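Long-range contacts in putative NAD-dependent epimerase/dehydratase (Bacillus halodurans, PDB 3E8X), which binds NADP in a Rossmann-type domain and is probably an epimerase or dehydratase of the atypical short-chain dehydrogenase/reductase family, its substrate and reaction unknown: residues A29-S39 and Q57-A66; E206-K216 and P226-L234. All coordinates share one frame; numbering follows the deposited sequence. Where two conformers were deposited one is given.

Contact 1. Residues A29-S39 and Q57-A66; sequences ANGKVARYLLS and QGPELRERGA. With NAP (NADP nicotinamide-adenine-dinucleotide phosphate), chain B.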
loop_
_atom_site.group_PDB
_atom_site.type_symbol
_atom_site.label_atom_id
_atom_site.label_comp_id
_atom_site.label_asym_id
_atom_site.label_seq_id
_atom_site.Cartn_x
_atom_site.Cartn_y
_atom_site.Cartn_z
ATOM N N ALA A 29 -14.605 -1.262 16.104
ATOM C CA ALA A 29 -15.705 -1.912 16.838
ATOM C C ALA A 29 -17.076 -1.158 16.771
ATOM O O ALA A 29 -18.144 -1.758 17.062
ATOM C CB ALA A 29 -15.302 -2.236 18.318
ATOM N N ASN A 30 -17.037 0.120 16.409
ATOM C CA ASN A 30 -18.259 0.906 16.220
ATOM C C ASN A 30 -18.889 0.804 14.821
ATOM O O ASN A 30 -19.966 1.375 14.596
ATOM C CB ASN A 30 -18.031 2.380 16.576
ATOM C CG ASN A 30 -19.343 3.108 16.918
ATOM O OD1 ASN A 30 -20.184 2.587 17.667
ATOM N ND2 ASN A 30 -19.516 4.313 16.368
ATOM N N GLY A 31 -18.240 0.065 13.917
ATOM C CA GLY A 31 -18.765 -0.167 12.585
ATOM C C GLY A 31 -19.930 -1.168 12.585
ATOM O O GLY A 31 -20.204 -1.796 13.589
ATOM N N LYS A 32 -20.594 -1.290 11.447
ATOM C CA LYS A 32 -21.853 -2.017 11.332
ATOM C C LYS A 32 -21.628 -3.521 11.488
ATOM O O LYS A 32 -22.264 -4.143 12.339
ATOM C CB LYS A 32 -22.542 -1.695 9.999
ATOM C CG LYS A 32 -22.937 -0.232 9.829
ATOM C CD LYS A 32 -23.072 0.189 8.336
ATOM C CE LYS A 32 -22.787 1.655 8.114
ATOM N NZ LYS A 32 -21.886 1.818 6.938
ATOM N N VAL A 33 -20.683 -4.094 10.738
ATOM C CA VAL A 33 -20.268 -5.479 10.961
ATOM C C VAL A 33 -19.762 -5.735 12.395
ATOM O O VAL A 33 -20.219 -6.668 13.057
ATOM C CB VAL A 33 -19.220 -5.958 9.939
ATOM C CG1 VAL A 33 -18.724 -7.402 10.275
ATOM C CG2 VAL A 33 -19.790 -5.930 8.528
ATOM N N ALA A 34 -18.869 -4.879 12.872
ATOM C CA ALA A 34 -18.241 -5.024 14.184
ATOM C C ALA A 34 -19.218 -5.047 15.317
ATOM O O ALA A 34 -19.065 -5.821 16.287
ATOM C CB ALA A 34 -17.233 -3.934 14.413
ATOM N N ARG A 35 -20.224 -4.188 15.225
ATOM C CA ARG A 35 -21.244 -4.168 16.219
ATOM C C ARG A 35 -21.948 -5.514 16.355
ATOM O O ARG A 35 -22.083 -6.001 17.488
ATOM C CB ARG A 35 -22.269 -3.091 15.906
ATOM C CG ARG A 35 -21.801 -1.709 16.333
ATOM C CD ARG A 35 -22.875 -0.705 16.006
ATOM N NE ARG A 35 -22.530 0.624 16.490
ATOM C CZ ARG A 35 -23.383 1.640 16.477
ATOM N NH1 ARG A 35 -24.626 1.470 15.990
ATOM N NH2 ARG A 35 -23.018 2.827 16.970
ATOM N N TYR A 36 -22.450 -6.075 15.239
ATOM C CA TYR A 36 -22.964 -7.449 15.263
ATOM C C TYR A 36 -21.951 -8.469 15.774
ATOM O O TYR A 36 -22.302 -9.372 16.572
ATOM C CB TYR A 36 -23.526 -7.872 13.908
ATOM C CG TYR A 36 -24.583 -6.955 13.383
ATOM C CD1 TYR A 36 -25.452 -6.292 14.267
ATOM C CD2 TYR A 36 -24.733 -6.745 12.021
ATOM C CE1 TYR A 36 -26.419 -5.401 13.814
ATOM C CE2 TYR A 36 -25.716 -5.895 11.545
ATOM C CZ TYR A 36 -26.574 -5.228 12.457
ATOM O OH TYR A 36 -27.568 -4.357 12.038
ATOM N N LEU A 37 -20.707 -8.350 15.300
ATOM C CA LEU A 37 -19.629 -9.204 15.772
ATOM C C LEU A 37 -19.439 -9.221 17.307
ATOM O O LEU A 37 -19.152 -10.271 17.870
ATOM C CB LEU A 37 -18.306 -8.821 15.092
ATOM C CG LEU A 37 -17.086 -9.718 15.317
ATOM C CD1 LEU A 37 -17.375 -11.211 14.956
ATOM C CD2 LEU A 37 -15.871 -9.138 14.604
ATOM N N LEU A 38 -19.626 -8.099 17.995
ATOM C CA LEU A 38 -19.494 -8.115 19.459
ATOM C C LEU A 38 -20.443 -9.140 20.094
ATOM O O LEU A 38 -20.066 -9.931 20.955
ATOM C CB LEU A 38 -19.751 -6.718 20.059
ATOM C CG LEU A 38 -18.754 -5.608 19.637
ATOM C CD1 LEU A 38 -19.207 -4.237 20.037
ATOM C CD2 LEU A 38 -17.307 -5.918 20.146
ATOM N N SER A 39 -21.684 -9.126 19.639
ATOM C CA SER A 39 -22.682 -10.056 20.111
ATOM C C SER A 39 -22.396 -11.507 19.707
ATOM O O SER A 39 -22.528 -12.413 20.494
ATOM C CB SER A 39 -24.065 -9.612 19.603
ATOM O OG SER A 39 -25.062 -10.516 20.025
ATOM N N GLN A 57 -18.731 6.208 22.900
ATOM C CA GLN A 57 -19.257 5.095 22.099
ATOM C C GLN A 57 -19.293 3.792 22.901
ATOM O O GLN A 57 -20.022 2.865 22.552
ATOM C CB GLN A 57 -18.426 4.892 20.839
ATOM C CG GLN A 57 -18.692 5.883 19.719
ATOM C CD GLN A 57 -17.694 5.683 18.573
ATOM O OE1 GLN A 57 -16.868 4.735 18.584
ATOM N NE2 GLN A 57 -17.753 6.567 17.584
ATOM N N GLY A 58 -18.546 3.755 24.003
ATOM C CA GLY A 58 -18.430 2.562 24.833
ATOM C C GLY A 58 -19.661 1.964 25.530
ATOM O O GLY A 58 -19.874 0.764 25.458
ATOM N N PRO A 59 -20.445 2.787 26.246
ATOM C CA PRO A 59 -21.633 2.245 26.901
ATOM C C PRO A 59 -22.555 1.426 25.996
ATOM O O PRO A 59 -22.982 0.343 26.412
ATOM C CB PRO A 59 -22.320 3.492 27.477
ATOM C CG PRO A 59 -21.186 4.456 27.687
ATOM C CD PRO A 59 -20.258 4.212 26.553
ATOM N N GLU A 60 -22.835 1.887 24.775
ATOM C CA GLU A 60 -23.719 1.110 23.880
ATOM C C GLU A 60 -23.056 -0.134 23.321
ATOM O O GLU A 60 -23.723 -1.139 23.039
ATOM C CB GLU A 60 -24.319 1.978 22.767
ATOM C CG GLU A 60 -25.390 2.939 23.289
ATOM C CD GLU A 60 -26.191 3.618 22.185
ATOM O OE1 GLU A 60 -26.149 3.202 20.996
ATOM O OE2 GLU A 60 -26.884 4.559 22.522
ATOM N N LEU A 61 -21.730 -0.088 23.144
ATOM C CA LEU A 61 -21.023 -1.300 22.681
ATOM C C LEU A 61 -20.964 -2.366 23.773
ATOM O O LEU A 61 -21.071 -3.552 23.482
ATOM C CB LEU A 61 -19.648 -0.969 22.122
ATOM C CG LEU A 61 -19.718 -0.064 20.872
ATOM C CD1 LEU A 61 -18.359 0.182 20.505
ATOM C CD2 LEU A 61 -20.599 -0.643 19.718
ATOM N N ARG A 62 -20.853 -1.955 25.030
ATOM C CA ARG A 62 -21.058 -2.878 26.144
ATOM C C ARG A 62 -22.466 -3.529 26.114
ATOM O O ARG A 62 -22.573 -4.723 26.338
ATOM C CB ARG A 62 -20.862 -2.179 27.493
ATOM C CG ARG A 62 -19.486 -1.726 27.783
ATOM C CD ARG A 62 -19.356 -1.179 29.215
ATOM N NE ARG A 62 -18.015 -0.628 29.458
ATOM C CZ ARG A 62 -16.954 -1.343 29.857
ATOM N NH1 ARG A 62 -17.039 -2.649 30.086
ATOM N NH2 ARG A 62 -15.791 -0.742 30.041
ATOM N N GLU A 63 -23.524 -2.752 25.831
ATOM C CA GLU A 63 -24.892 -3.273 25.683
ATOM C C GLU A 63 -24.977 -4.294 24.534
ATOM O O GLU A 63 -25.671 -5.292 24.615
ATOM C CB GLU A 63 -25.886 -2.138 25.378
ATOM C CG GLU A 63 -26.160 -1.204 26.535
ATOM C CD GLU A 63 -27.154 -0.153 26.193
ATOM O OE1 GLU A 63 -27.545 -0.055 25.020
ATOM O OE2 GLU A 63 -27.560 0.597 27.100
ATOM N N ARG A 64 -24.256 -4.032 23.470
ATOM C CA ARG A 64 -24.203 -4.935 22.286
ATOM C C ARG A 64 -23.312 -6.178 22.441
ATOM O O ARG A 64 -23.256 -7.037 21.554
ATOM C CB ARG A 64 -23.736 -4.119 21.101
ATOM C CG ARG A 64 -24.675 -2.968 20.804
ATOM C CD ARG A 64 -24.392 -2.475 19.398
ATOM N NE ARG A 64 -25.348 -1.472 18.973
ATOM C CZ ARG A 64 -26.508 -1.731 18.406
ATOM N NH1 ARG A 64 -26.900 -2.982 18.192
ATOM N NH2 ARG A 64 -27.288 -0.728 18.067
ATOM N N GLY A 65 -22.616 -6.290 23.560
ATOM C CA GLY A 65 -21.802 -7.473 23.811
ATOM C C GLY A 65 -20.347 -7.316 24.241
ATOM O O GLY A 65 -19.733 -8.300 24.602
ATOM N N ALA A 66 -19.805 -6.099 24.227
ATOM C CA ALA A 66 -18.404 -5.900 24.592
ATOM C C ALA A 66 -18.177 -6.119 26.076
ATOM O O ALA A 66 -18.989 -5.680 26.925
ATOM C CB ALA A 66 -17.905 -4.512 24.178
HETATM P PA NAP B . -18.286 0.686 8.856
HETATM O O1A NAP B . -17.826 1.905 8.050
HETATM O O2A NAP B . -19.692 0.641 9.414
HETATM O O5B NAP B . -17.161 0.454 9.997
HETATM C C5B NAP B . -15.890 1.130 10.016
HETATM C C4B NAP B . -15.428 1.502 11.424
HETATM O O4B NAP B . -14.060 1.933 11.313
HETATM C C3B NAP B . -16.203 2.660 12.101
HETATM O O3B NAP B . -16.805 2.309 13.360
HETATM C C2B NAP B . -15.152 3.728 12.356
HETATM O O2B NAP B . -15.277 4.479 13.588
HETATM C C1B NAP B . -13.866 2.886 12.353
HETATM N N9A NAP B . -12.685 3.772 12.184
HETATM C C8A NAP B . -12.514 4.708 11.238
HETATM N N7A NAP B . -11.339 5.331 11.452
HETATM C C5A NAP B . -10.777 4.767 12.541
HETATM C C6A NAP B . -9.584 4.980 13.240
HETATM N N6A NAP B . -8.715 5.924 12.826
HETATM N N1A NAP B . -9.299 4.260 14.350
HETATM C C2A NAP B . -10.158 3.329 14.769
HETATM N N3A NAP B . -11.318 3.096 14.124
HETATM C C4A NAP B . -11.646 3.798 13.006
HETATM O O3 NAP B . -18.094 -0.618 7.886
HETATM P PN NAP B . -18.918 -2.028 7.908
HETATM O O1N NAP B . -20.118 -1.834 7.023
HETATM O O2N NAP B . -18.931 -2.487 9.350
HETATM O O5D NAP B . -18.038 -3.023 7.007
HETATM C C5D NAP B . -16.862 -3.634 7.522
HETATM C C4D NAP B . -15.823 -3.633 6.415
HETATM O O4D NAP B . -16.245 -4.415 5.298
HETATM C C3D NAP B . -15.582 -2.230 5.876
HETATM O O3D NAP B . -14.618 -1.570 6.710
HETATM C C2D NAP B . -15.205 -2.457 4.409
HETATM O O2D NAP B . -13.826 -2.289 4.160
HETATM C C1D NAP B . -15.592 -3.926 4.113
HETATM N N1N NAP B . -16.448 -4.153 2.907
HETATM C C2N NAP B . -17.510 -3.366 2.607
HETATM C C3N NAP B . -18.295 -3.635 1.465
HETATM C C7N NAP B . -19.513 -2.813 1.105
HETATM O O7N NAP B . -20.341 -3.292 0.308
HETATM N N7N NAP B . -19.689 -1.622 1.703
HETATM C C4N NAP B . -17.968 -4.719 0.649
HETATM C C5N NAP B . -16.882 -5.510 0.983
HETATM C C6N NAP B . -16.149 -5.202 2.117
HETATM P P2B NAP B . -16.456 5.566 13.918
HETATM O O1X NAP B . -17.597 4.779 14.504
HETATM O O2X NAP B . -15.814 6.497 14.943
HETATM O O3X NAP B . -16.789 6.155 12.563
HETATM O O HOH W 1 -21.614 2.993 20.228
#

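Contact 2. Residues E206-K216 and P226-L234; sequences ELVDQQHTIGK and PIAKVVEQL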
loop_
_atom_site.group_PDB
_atom_site.type_symbol
_atom_site.label_atom_id
_atom_site.label_comp_id
_atom_site.label_asym_id
_atom_site.label_seq_id
_atom_site.Cartn_x
_atom_site.Cartn_y
_atom_site.Cartn_z
ATOM N N GLU A 206 -17.610 -17.587 14.053
ATOM C CA GLU A 206 -17.607 -19.039 13.950
ATOM C C GLU A 206 -16.174 -19.567 13.844
ATOM O O GLU A 206 -15.865 -20.635 14.382
ATOM C CB GLU A 206 -18.431 -19.499 12.735
ATOM C CG GLU A 206 -18.656 -20.999 12.655
ATOM C CD GLU A 206 -19.539 -21.558 13.775
ATOM O OE1 GLU A 206 -20.255 -20.795 14.462
ATOM O OE2 GLU A 206 -19.552 -22.779 13.927
ATOM N N LEU A 207 -15.307 -18.811 13.163
ATOM C CA LEU A 207 -13.969 -19.328 12.813
ATOM C C LEU A 207 -12.806 -18.804 13.677
ATOM O O LEU A 207 -11.709 -19.315 13.594
ATOM C CB LEU A 207 -13.714 -19.145 11.289
ATOM C CG LEU A 207 -13.695 -17.768 10.583
ATOM C CD1 LEU A 207 -12.515 -16.945 11.039
ATOM C CD2 LEU A 207 -13.603 -18.039 9.082
ATOM N N VAL A 208 -13.071 -17.883 14.593
ATOM C CA VAL A 208 -12.007 -17.265 15.338
ATOM C C VAL A 208 -11.151 -18.279 16.137
ATOM O O VAL A 208 -9.914 -18.146 16.223
ATOM C CB VAL A 208 -12.509 -16.036 16.168
ATOM C CG1 VAL A 208 -13.346 -16.511 17.342
ATOM C CG2 VAL A 208 -11.312 -15.173 16.619
ATOM N N ASP A 209 -11.772 -19.320 16.665
ATOM C CA ASP A 209 -11.052 -20.295 17.435
ATOM C C ASP A 209 -10.855 -21.586 16.676
ATOM O O ASP A 209 -10.498 -22.568 17.289
ATOM C CB ASP A 209 -11.749 -20.605 18.765
ATOM C CG ASP A 209 -13.186 -21.071 18.592
ATOM O OD1 ASP A 209 -13.702 -21.179 17.454
ATOM O OD2 ASP A 209 -13.812 -21.258 19.626
ATOM N N GLN A 210 -11.067 -21.578 15.363
ATOM C CA GLN A 210 -10.882 -22.782 14.551
ATOM C C GLN A 210 -9.501 -22.833 13.896
ATOM O O GLN A 210 -9.232 -22.135 12.926
ATOM C CB GLN A 210 -12.010 -22.897 13.529
ATOM C CG GLN A 210 -13.382 -22.893 14.191
ATOM C CD GLN A 210 -13.636 -24.097 15.096
ATOM O OE1 GLN A 210 -13.903 -23.970 16.308
ATOM N NE2 GLN A 210 -13.543 -25.261 14.523
ATOM N N GLN A 211 -8.653 -23.705 14.445
ATOM C CA GLN A 211 -7.254 -23.891 14.022
ATOM C C GLN A 211 -7.180 -24.296 12.534
ATOM O O GLN A 211 -6.285 -23.892 11.824
ATOM C CB GLN A 211 -6.554 -24.906 14.973
ATOM C CG GLN A 211 -5.149 -25.409 14.572
ATOM C CD GLN A 211 -4.468 -26.340 15.634
ATOM O OE1 GLN A 211 -4.746 -27.551 15.731
ATOM N NE2 GLN A 211 -3.559 -25.753 16.418
ATOM N N HIS A 212 -8.137 -25.090 12.066
ATOM C CA HIS A 212 -8.122 -25.562 10.704
ATOM C C HIS A 212 -8.390 -24.433 9.717
ATOM O O HIS A 212 -8.279 -24.633 8.515
ATOM C CB HIS A 212 -9.085 -26.738 10.494
ATOM C CG HIS A 212 -10.544 -26.350 10.365
ATOM N ND1 HIS A 212 -11.394 -26.271 11.447
ATOM C CD2 HIS A 212 -11.310 -26.099 9.275
ATOM C CE1 HIS A 212 -12.592 -25.893 11.039
ATOM N NE2 HIS A 212 -12.575 -25.803 9.720
ATOM N N THR A 213 -8.745 -23.241 10.208
ATOM C CA THR A 213 -9.021 -22.120 9.286
ATOM C C THR A 213 -7.789 -21.228 9.134
ATOM O O THR A 213 -7.783 -20.303 8.299
ATOM C CB THR A 213 -10.269 -21.296 9.664
ATOM O OG1 THR A 213 -10.036 -20.572 10.878
ATOM C CG2 THR A 213 -11.565 -22.204 9.756
ATOM N N ILE A 214 -6.738 -21.530 9.905
ATOM C CA ILE A 214 -5.468 -20.783 9.833
ATOM C C ILE A 214 -4.830 -20.901 8.448
ATOM O O ILE A 214 -4.777 -22.010 7.877
ATOM C CB ILE A 214 -4.479 -21.203 10.935
ATOM C CG1 ILE A 214 -5.006 -20.774 12.313
ATOM C CG2 ILE A 214 -3.047 -20.665 10.649
ATOM C CD1 ILE A 214 -4.300 -21.516 13.507
ATOM N N GLY A 215 -4.385 -19.747 7.905
ATOM C CA GLY A 215 -3.809 -19.661 6.557
ATOM C C GLY A 215 -4.785 -19.629 5.404
ATOM O O GLY A 215 -4.391 -19.635 4.235
ATOM N N LYS A 216 -6.065 -19.557 5.723
ATOM C CA LYS A 216 -7.153 -19.555 4.733
ATOM C C LYS A 216 -7.573 -18.170 4.314
ATOM O O LYS A 216 -7.792 -17.300 5.146
ATOM C CB LYS A 216 -8.396 -20.253 5.295
ATOM C CG LYS A 216 -8.164 -21.680 5.692
ATOM C CD LYS A 216 -8.105 -22.616 4.548
ATOM C CE LYS A 216 -7.776 -24.024 5.095
ATOM N NZ LYS A 216 -8.304 -25.046 4.158
ATOM N N PRO A 226 -25.566 -23.775 5.810
ATOM C CA PRO A 226 -25.410 -23.213 7.149
ATOM C C PRO A 226 -23.953 -22.843 7.490
ATOM O O PRO A 226 -23.047 -23.597 7.196
ATOM C CB PRO A 226 -25.963 -24.322 8.052
ATOM C CG PRO A 226 -26.977 -25.038 7.185
ATOM C CD PRO A 226 -26.308 -25.057 5.826
ATOM N N ILE A 227 -23.765 -21.694 8.136
ATOM C CA ILE A 227 -22.453 -21.140 8.453
ATOM C C ILE A 227 -21.519 -22.108 9.230
ATOM O O ILE A 227 -20.355 -22.184 8.947
ATOM C CB ILE A 227 -22.603 -19.755 9.225
ATOM C CG1 ILE A 227 -23.077 -18.653 8.258
ATOM C CG2 ILE A 227 -21.265 -19.364 9.938
ATOM C CD1 ILE A 227 -23.707 -17.421 8.897
ATOM N N ALA A 228 -22.033 -22.830 10.217
ATOM C CA ALA A 228 -21.249 -23.815 10.978
ATOM C C ALA A 228 -20.653 -24.887 10.059
ATOM O O ALA A 228 -19.490 -25.211 10.172
ATOM C CB ALA A 228 -22.094 -24.470 12.085
ATOM N N LYS A 229 -21.467 -25.398 9.143
ATOM C CA LYS A 229 -21.036 -26.411 8.193
ATOM C C LYS A 229 -20.013 -25.889 7.166
ATOM O O LYS A 229 -19.052 -26.581 6.808
ATOM C CB LYS A 229 -22.258 -27.035 7.526
ATOM C CG LYS A 229 -21.935 -28.064 6.506
ATOM C CD LYS A 229 -23.189 -28.737 5.996
ATOM C CE LYS A 229 -22.878 -29.655 4.881
ATOM N NZ LYS A 229 -24.120 -30.076 4.224
ATOM N N VAL A 230 -20.203 -24.664 6.694
ATOM C CA VAL A 230 -19.247 -24.049 5.775
ATOM C C VAL A 230 -17.875 -23.963 6.442
ATOM O O VAL A 230 -16.860 -24.259 5.815
ATOM C CB VAL A 230 -19.759 -22.639 5.275
ATOM C CG1 VAL A 230 -18.668 -21.827 4.815
ATOM C CG2 VAL A 230 -20.828 -22.788 4.122
ATOM N N VAL A 231 -17.852 -23.567 7.727
ATOM C CA VAL A 231 -16.609 -23.360 8.457
ATOM C C VAL A 231 -15.924 -24.681 8.744
ATOM O O VAL A 231 -14.708 -24.739 8.692
ATOM C CB VAL A 231 -16.784 -22.472 9.758
ATOM C CG1 VAL A 231 -15.516 -22.503 10.654
ATOM C CG2 VAL A 231 -17.128 -20.979 9.380
ATOM N N GLU A 232 -16.703 -25.737 9.036
ATOM C CA GLU A 232 -16.201 -27.108 9.188
ATOM C C GLU A 232 -15.418 -27.601 8.003
ATOM O O GLU A 232 -14.491 -28.371 8.163
ATOM C CB GLU A 232 -17.346 -28.084 9.403
ATOM C CG GLU A 232 -17.942 -27.994 10.804
ATOM C CD GLU A 232 -19.333 -28.640 10.952
ATOM O OE1 GLU A 232 -19.863 -29.296 10.004
ATOM O OE2 GLU A 232 -19.894 -28.463 12.058
ATOM N N GLN A 233 -15.795 -27.139 6.812
ATOM C CA GLN A 233 -15.235 -27.647 5.564
ATOM C C GLN A 233 -14.200 -26.741 4.960
ATOM O O GLN A 233 -13.626 -27.069 3.958
ATOM C CB GLN A 233 -16.374 -27.915 4.601
ATOM C CG GLN A 233 -17.295 -28.992 5.160
ATOM C CD GLN A 233 -18.328 -29.454 4.213
ATOM O OE1 GLN A 233 -18.146 -29.385 2.988
ATOM N NE2 GLN A 233 -19.392 -30.015 4.748
ATOM N N LEU A 234 -13.929 -25.615 5.607
ATOM C CA LEU A 234 -12.908 -24.689 5.117
ATOM C C LEU A 234 -11.563 -25.354 5.314
ATOM O O LEU A 234 -10.746 -25.112 4.474
ATOM C CB LEU A 234 -12.944 -23.348 5.843
ATOM C CG LEU A 234 -13.952 -22.238 5.542
ATOM C CD1 LEU A 234 -13.645 -21.196 6.606
ATOM C CD2 LEU A 234 -13.849 -21.653 4.148
HETATM O O HOH W 2 -18.122 -24.632 12.505
#

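Contact 1. Residues A29-S39 and Q57-A66
The amides of N30 and Q57, the latter in the conformer given, lie stacked with their planes 24° apart, and both serve the 2'-phosphate of NADP. N30 ND2 donates to NAP O1X over 2.7 Å, while Q57 NE2 in this conformer reaches NAP O2X in a longer, nearly straight bond of 3.3 Å. The shared phosphate probably offsets the closeness of the two donor nitrogens.

A second shell fixes N30. With CG anti to the backbone N (chi1 -158°), its amide swings within range of R35, whose NE and NH2 grip N30 OD1 side-on from one face of the amide; the shorter bond, from NH2, is 2.9 Å. This leaves ND2 directed to the phosphate. A water adds a third donor to N30 OD1 and bridges it to Q57 O.

Apolar contacts join the two helices behind the polar layer. L61 CD2 touches R35 CG at 3.7 Å and L38 CD1 at 3.9 Å, and A66 CB lies against L38 CD2. R64 crosses the stem of R35 at a slant, its NE 3.9 Å from R35 CD, with the guanidinium planes 15° apart. G65, in a Schellman motif, lets the chain run close past L38 and S39.

Backbone N-H groups of K32 and V33, at the start of helix 32-43, bind the pyrophosphate oxygens O2A and O2N of NAP, as expected of a Rossmann-fold dinucleotide-binding site, in which gripping the 2'-phosphate is consistent with a preference for NADP.

Contact 2. Residues E206-K216 and P226-L234
V231 sets its two methyl branches against E206 and L207, joining the C-terminal part of helix 197-207 to the short C-terminal helix 227-232 in the Rossmann-type fold; strand 216-223 runs between the two segments.

The apolar contacts centre on V231 and L234. V231 CG2 meets E206 CG at 3.6 Å, so the aliphatic part of the glutamate supplies the packing surface, while V231 CG1 rests on L207 CB. L234 lies further along: its CD1 touches both L207 CD2 and T213 CG2, the latter at 3.9 Å. I227 CG2 also packs on E206 CB, and its side chain goes on to meet V203 of helix 197-207 and V182 of strand 181-185.

The polar end of E206 is shared. Its chain, bent at chi2 (67°), brings OE2 beside A228 CB, and a water donates both to E206 OE2 and to A228 O. The other oxygen, OE1, forms a salt bridge with K44.

T213 OG1 donates to Q210 O, which also accepts from T213 N, so the 3-10 segment 211-213 is braced from within. T213 CG2 then covers one face of the H212 imidazole, near its rim. H212 and K216 reach carbonyls at and just beyond the last turn of helix 227-232. K216 NZ comes to within 2.5 Å of L234 O, a bond short enough that its exact length is doubtful. H212 NE2 donates to V231 O at 2.6 Å with an N-H...O angle of 157°, the acceptor oxygen lying only 9° out of the imidazole plane.

In the fold
Contact 1 closes before contact 2 opens, so the two follow one another along the chain, their centres about 23 Å apart and their nearest atoms about 6 Å apart without touching. Both nevertheless rest on the same mixed sheet. Strand 23-27 lies beneath helix 32-43, and helix 197-207 links the two regions: R197 near its start touches K32 and V33 and also binds NADP, I204 meets L37, and E206 and L207, toward its far end, enter contact 2. The cofactor therefore lies at the contact 1 end of this helix, whereas contact 2 joins the opposite end to the C-terminal helix, away from the nucleotide.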